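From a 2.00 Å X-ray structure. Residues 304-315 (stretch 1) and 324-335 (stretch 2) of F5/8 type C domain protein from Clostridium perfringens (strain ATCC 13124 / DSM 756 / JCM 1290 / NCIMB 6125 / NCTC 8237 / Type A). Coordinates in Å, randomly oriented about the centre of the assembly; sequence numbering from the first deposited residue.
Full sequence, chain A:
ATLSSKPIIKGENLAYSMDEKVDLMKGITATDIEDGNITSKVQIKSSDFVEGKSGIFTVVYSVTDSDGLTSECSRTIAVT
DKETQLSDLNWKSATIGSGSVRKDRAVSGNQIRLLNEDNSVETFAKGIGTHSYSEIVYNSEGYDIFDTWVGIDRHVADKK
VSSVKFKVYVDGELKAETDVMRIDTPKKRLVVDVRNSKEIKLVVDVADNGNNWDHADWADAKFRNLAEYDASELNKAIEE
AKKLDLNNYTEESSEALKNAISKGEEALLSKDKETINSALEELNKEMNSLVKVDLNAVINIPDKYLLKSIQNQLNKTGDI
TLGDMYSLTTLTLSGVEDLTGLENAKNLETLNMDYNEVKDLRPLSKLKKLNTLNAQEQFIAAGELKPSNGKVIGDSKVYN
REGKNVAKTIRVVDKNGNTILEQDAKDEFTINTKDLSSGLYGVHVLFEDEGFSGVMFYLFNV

Stretch 1 (304-315) KYLLKSIQNQLN
Stretch 2, residues 324-335: DMYSLTTLTLSG

Leucine, isoleucine and methionine fill the apolar centre. Ile-310 (chi1 m, chi2 t) lays CG1 4.1 Å from CD2 of Leu-331 (t, p) and CD1 4.0 Å from Met-325 SD; Met-325 (m, m, m) starts away from the helix but brings its end back. One turn earlier, Leu-306 (t, p) sets CD1 3.7 Å from CD2 of Leu-333 (m, t). One turn later, Leu-314 (m, t) places CD2 3.9 Å from CD1 of Leu-328 (m, m) and 3.2 Å from Ser-327 OG; Ser-327 OG donates to Asp-324 O (3.0 Å). Helix 304-314, phi/psi near -67/-37 through most of its length, packs across the extended strand 330-332 (Leu-331 -152/134), their axes 8.1 Å apart at closest approach and their N-to-C directions 128° apart. The two stretches bury 670 Å² between them, both sides summed. The register runs backwards: CA of Ser-309 lies 5.4 Å from CA of Leu-333, and CA of Gln-313 lies 6.6 Å from CA of Leu-331.

Toward the polar edge, the helix supplies acceptors to extended backbone. Gln-313, chi1 -169° and chi2 95°, curls its amide over the strand so that OE1 accepts from Thr-332 N at 3.0 Å. Ser-309 (m), buried and pointing toward the other stretch, sits at the shortest CA spacing of the register, and its OG accepts from Ser-334 N at 3.3 Å. Two waters bridge the backbones: water 2 donates to Ser-309 O (2.5 Å) and Thr-332 O (2.7 Å), water 1 to Tyr-305 O (3.1 Å) and Ser-334 O (3.0 Å). At the exposed end, Tyr-305 (chi1 -75°, chi2 74°) meets Ser-334 O at its ring edge, CD2 to O 3.7 Å, while its CG lies 3.2 Å from Gly-335 O. Gly-335 suits this place doubly: its positive phi (phi/psi 70/24) favours glycine, and an ideal CB would clash with Tyr-305 CD2 at 2.8 Å.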

# COMPACT_ATOMS: atom_id res chain seq x y z
N LYS A 304 9.85 -22.80 39.77
CA LYS A 304 11.27 -23.13 39.77
C LYS A 304 11.60 -24.25 38.79
O LYS A 304 12.73 -24.32 38.30
CB LYS A 304 11.72 -23.52 41.18
N TYR A 305 10.64 -25.12 38.49
CA TYR A 305 10.88 -26.19 37.53
C TYR A 305 10.92 -25.66 36.11
O TYR A 305 11.67 -26.18 35.27
CB TYR A 305 9.82 -27.28 37.67
CG TYR A 305 10.00 -28.15 38.90
CD1 TYR A 305 9.69 -27.67 40.16
CD2 TYR A 305 10.49 -29.44 38.78
CE1 TYR A 305 9.85 -28.47 41.29
CE2 TYR A 305 10.65 -30.25 39.90
CZ TYR A 305 10.33 -29.75 41.15
OH TYR A 305 10.50 -30.54 42.26
N LEU A 306 10.12 -24.64 35.80
CA LEU A 306 10.22 -23.99 34.50
C LEU A 306 11.55 -23.26 34.36
O LEU A 306 12.16 -23.27 33.28
CB LEU A 306 9.05 -23.02 34.30
CG LEU A 306 9.04 -22.20 33.02
CD1 LEU A 306 9.04 -23.10 31.80
CD2 LEU A 306 7.84 -21.26 32.99
N LEU A 307 12.01 -22.62 35.43
CA LEU A 307 13.32 -21.97 35.41
C LEU A 307 14.43 -22.99 35.18
O LEU A 307 15.36 -22.74 34.40
CB LEU A 307 13.54 -21.21 36.71
CG LEU A 307 14.98 -20.76 37.02
CD1 LEU A 307 15.39 -19.63 36.09
CD2 LEU A 307 15.11 -20.34 38.47
N LYS A 308 14.34 -24.14 35.84
CA LYS A 308 15.33 -25.19 35.63
C LYS A 308 15.23 -25.78 34.23
O LYS A 308 16.24 -26.14 33.62
CB LYS A 308 15.17 -26.28 36.69
CG LYS A 308 16.16 -27.43 36.57
CD LYS A 308 17.60 -26.93 36.61
CE LYS A 308 18.58 -28.09 36.62
NZ LYS A 308 18.48 -28.89 37.88
N SER A 309 14.00 -25.89 33.70
CA SER A 309 13.82 -26.43 32.36
C SER A 309 14.43 -25.51 31.31
O SER A 309 15.05 -25.98 30.35
CB SER A 309 12.34 -26.65 32.08
OG SER A 309 11.87 -27.84 32.69
N ILE A 310 14.27 -24.19 31.47
CA ILE A 310 14.86 -23.25 30.52
C ILE A 310 16.37 -23.22 30.67
O ILE A 310 17.10 -23.12 29.67
CB ILE A 310 14.24 -21.85 30.72
CG1 ILE A 310 12.76 -21.87 30.34
CG2 ILE A 310 14.98 -20.81 29.90
CD1 ILE A 310 12.02 -20.59 30.68
N GLN A 311 16.87 -23.33 31.90
CA GLN A 311 18.32 -23.35 32.12
C GLN A 311 18.95 -24.58 31.49
O GLN A 311 20.08 -24.51 30.97
CB GLN A 311 18.62 -23.29 33.61
CG GLN A 311 18.56 -21.89 34.21
CD GLN A 311 18.57 -21.90 35.73
OE1 GLN A 311 18.41 -22.95 36.35
NE2 GLN A 311 18.77 -20.73 36.32
N ASN A 312 18.25 -25.72 31.52
CA ASN A 312 18.78 -26.93 30.90
C ASN A 312 18.84 -26.79 29.39
O ASN A 312 19.76 -27.30 28.74
CB ASN A 312 17.93 -28.14 31.30
CG ASN A 312 18.45 -28.82 32.55
OD1 ASN A 312 19.61 -29.22 32.62
ND2 ASN A 312 17.58 -28.98 33.54
N GLN A 313 17.85 -26.11 28.80
CA GLN A 313 17.82 -25.96 27.35
C GLN A 313 18.86 -24.96 26.85
O GLN A 313 19.41 -25.13 25.76
CB GLN A 313 16.42 -25.54 26.90
CG GLN A 313 16.19 -25.61 25.40
CD GLN A 313 15.55 -26.91 24.97
OE1 GLN A 313 14.71 -27.47 25.68
NE2 GLN A 313 15.94 -27.41 23.80
N LEU A 314 19.14 -23.92 27.64
CA LEU A 314 20.03 -22.85 27.22
C LEU A 314 21.44 -22.98 27.78
O LEU A 314 22.32 -22.22 27.37
CB LEU A 314 19.46 -21.49 27.62
CG LEU A 314 18.22 -21.04 26.84
CD1 LEU A 314 17.66 -19.75 27.43
CD2 LEU A 314 18.54 -20.86 25.37
N ASN A 315 21.67 -23.92 28.70
CA ASN A 315 22.97 -24.10 29.34
C ASN A 315 23.44 -22.81 29.99
O ASN A 315 24.31 -22.11 29.45
CB ASN A 315 24.00 -24.60 28.32
CG ASN A 315 25.37 -24.87 28.94
OD1 ASN A 315 25.55 -24.72 30.14
ND2 ASN A 315 26.33 -25.26 28.11
N ASP A 324 17.44 -14.22 26.46
CA ASP A 324 17.37 -15.67 26.59
C ASP A 324 16.03 -16.19 26.09
O ASP A 324 15.98 -17.18 25.35
CB ASP A 324 17.60 -16.08 28.04
CG ASP A 324 19.05 -15.99 28.46
OD1 ASP A 324 19.93 -16.29 27.63
OD2 ASP A 324 19.31 -15.61 29.62
N MET A 325 14.93 -15.53 26.48
CA MET A 325 13.61 -15.99 26.07
C MET A 325 13.42 -15.89 24.56
O MET A 325 12.81 -16.77 23.95
CB MET A 325 12.53 -15.18 26.80
CG MET A 325 12.52 -15.38 28.31
SD MET A 325 12.14 -17.07 28.79
CE MET A 325 10.55 -17.30 28.01
N TYR A 326 13.94 -14.82 23.95
CA TYR A 326 13.82 -14.66 22.50
C TYR A 326 14.57 -15.73 21.73
O TYR A 326 14.29 -15.94 20.55
CB TYR A 326 14.34 -13.28 22.08
CG TYR A 326 13.36 -12.15 22.30
CD1 TYR A 326 12.14 -12.36 22.92
CD2 TYR A 326 13.65 -10.86 21.86
CE1 TYR A 326 11.24 -11.33 23.12
CE2 TYR A 326 12.76 -9.82 22.06
CZ TYR A 326 11.55 -10.06 22.68
OH TYR A 326 10.66 -9.03 22.88
N SER A 327 15.50 -16.43 22.38
CA SER A 327 16.33 -17.42 21.70
C SER A 327 15.74 -18.82 21.71
O SER A 327 16.28 -19.71 21.04
CB SER A 327 17.73 -17.45 22.34
OG SER A 327 17.81 -18.44 23.34
N LEU A 328 14.65 -19.05 22.44
CA LEU A 328 14.01 -20.37 22.44
C LEU A 328 13.26 -20.60 21.14
O LEU A 328 12.30 -19.89 20.83
CB LEU A 328 13.06 -20.52 23.63
CG LEU A 328 13.57 -20.76 25.05
CD1 LEU A 328 14.72 -21.77 25.07
CD2 LEU A 328 13.95 -19.47 25.76
N THR A 329 13.70 -21.59 20.38
CA THR A 329 12.92 -22.13 19.27
C THR A 329 12.29 -23.47 19.61
O THR A 329 11.25 -23.82 19.04
CB THR A 329 13.78 -22.28 18.02
OG1 THR A 329 14.82 -23.24 18.26
CG2 THR A 329 14.40 -20.95 17.63
N THR A 330 12.90 -24.22 20.53
CA THR A 330 12.34 -25.46 21.04
C THR A 330 12.61 -25.51 22.54
O THR A 330 13.61 -24.98 23.03
CB THR A 330 12.94 -26.69 20.35
OG1 THR A 330 12.42 -27.89 20.95
CG2 THR A 330 14.46 -26.69 20.46
N LEU A 331 11.70 -26.16 23.27
CA LEU A 331 11.82 -26.21 24.72
C LEU A 331 11.16 -27.48 25.24
O LEU A 331 10.04 -27.82 24.83
CB LEU A 331 11.17 -24.98 25.37
CG LEU A 331 11.30 -24.86 26.89
CD1 LEU A 331 12.77 -24.78 27.31
CD2 LEU A 331 10.54 -23.65 27.40
N THR A 332 11.84 -28.17 26.15
CA THR A 332 11.33 -29.36 26.80
C THR A 332 11.15 -29.07 28.29
O THR A 332 12.05 -28.54 28.94
CB THR A 332 12.28 -30.55 26.61
OG1 THR A 332 12.29 -30.93 25.23
CG2 THR A 332 11.84 -31.73 27.45
N LEU A 333 9.97 -29.40 28.81
CA LEU A 333 9.63 -29.13 30.20
C LEU A 333 9.53 -30.42 30.99
O LEU A 333 9.29 -31.50 30.44
CB LEU A 333 8.30 -28.36 30.29
CG LEU A 333 8.25 -27.03 29.53
CD1 LEU A 333 6.97 -26.28 29.86
CD2 LEU A 333 9.47 -26.18 29.86
N SER A 334 9.71 -30.29 32.31
CA SER A 334 9.62 -31.44 33.21
C SER A 334 9.24 -30.94 34.59
O SER A 334 9.94 -30.10 35.16
CB SER A 334 10.95 -32.20 33.26
OG SER A 334 10.99 -33.08 34.37
N GLY A 335 8.13 -31.45 35.12
CA GLY A 335 7.69 -31.08 36.45
C GLY A 335 7.19 -29.66 36.60
O GLY A 335 7.20 -29.12 37.71
O HOH W 1 12.72 -29.09 35.45
O HOH W 2 14.70 -28.26 29.34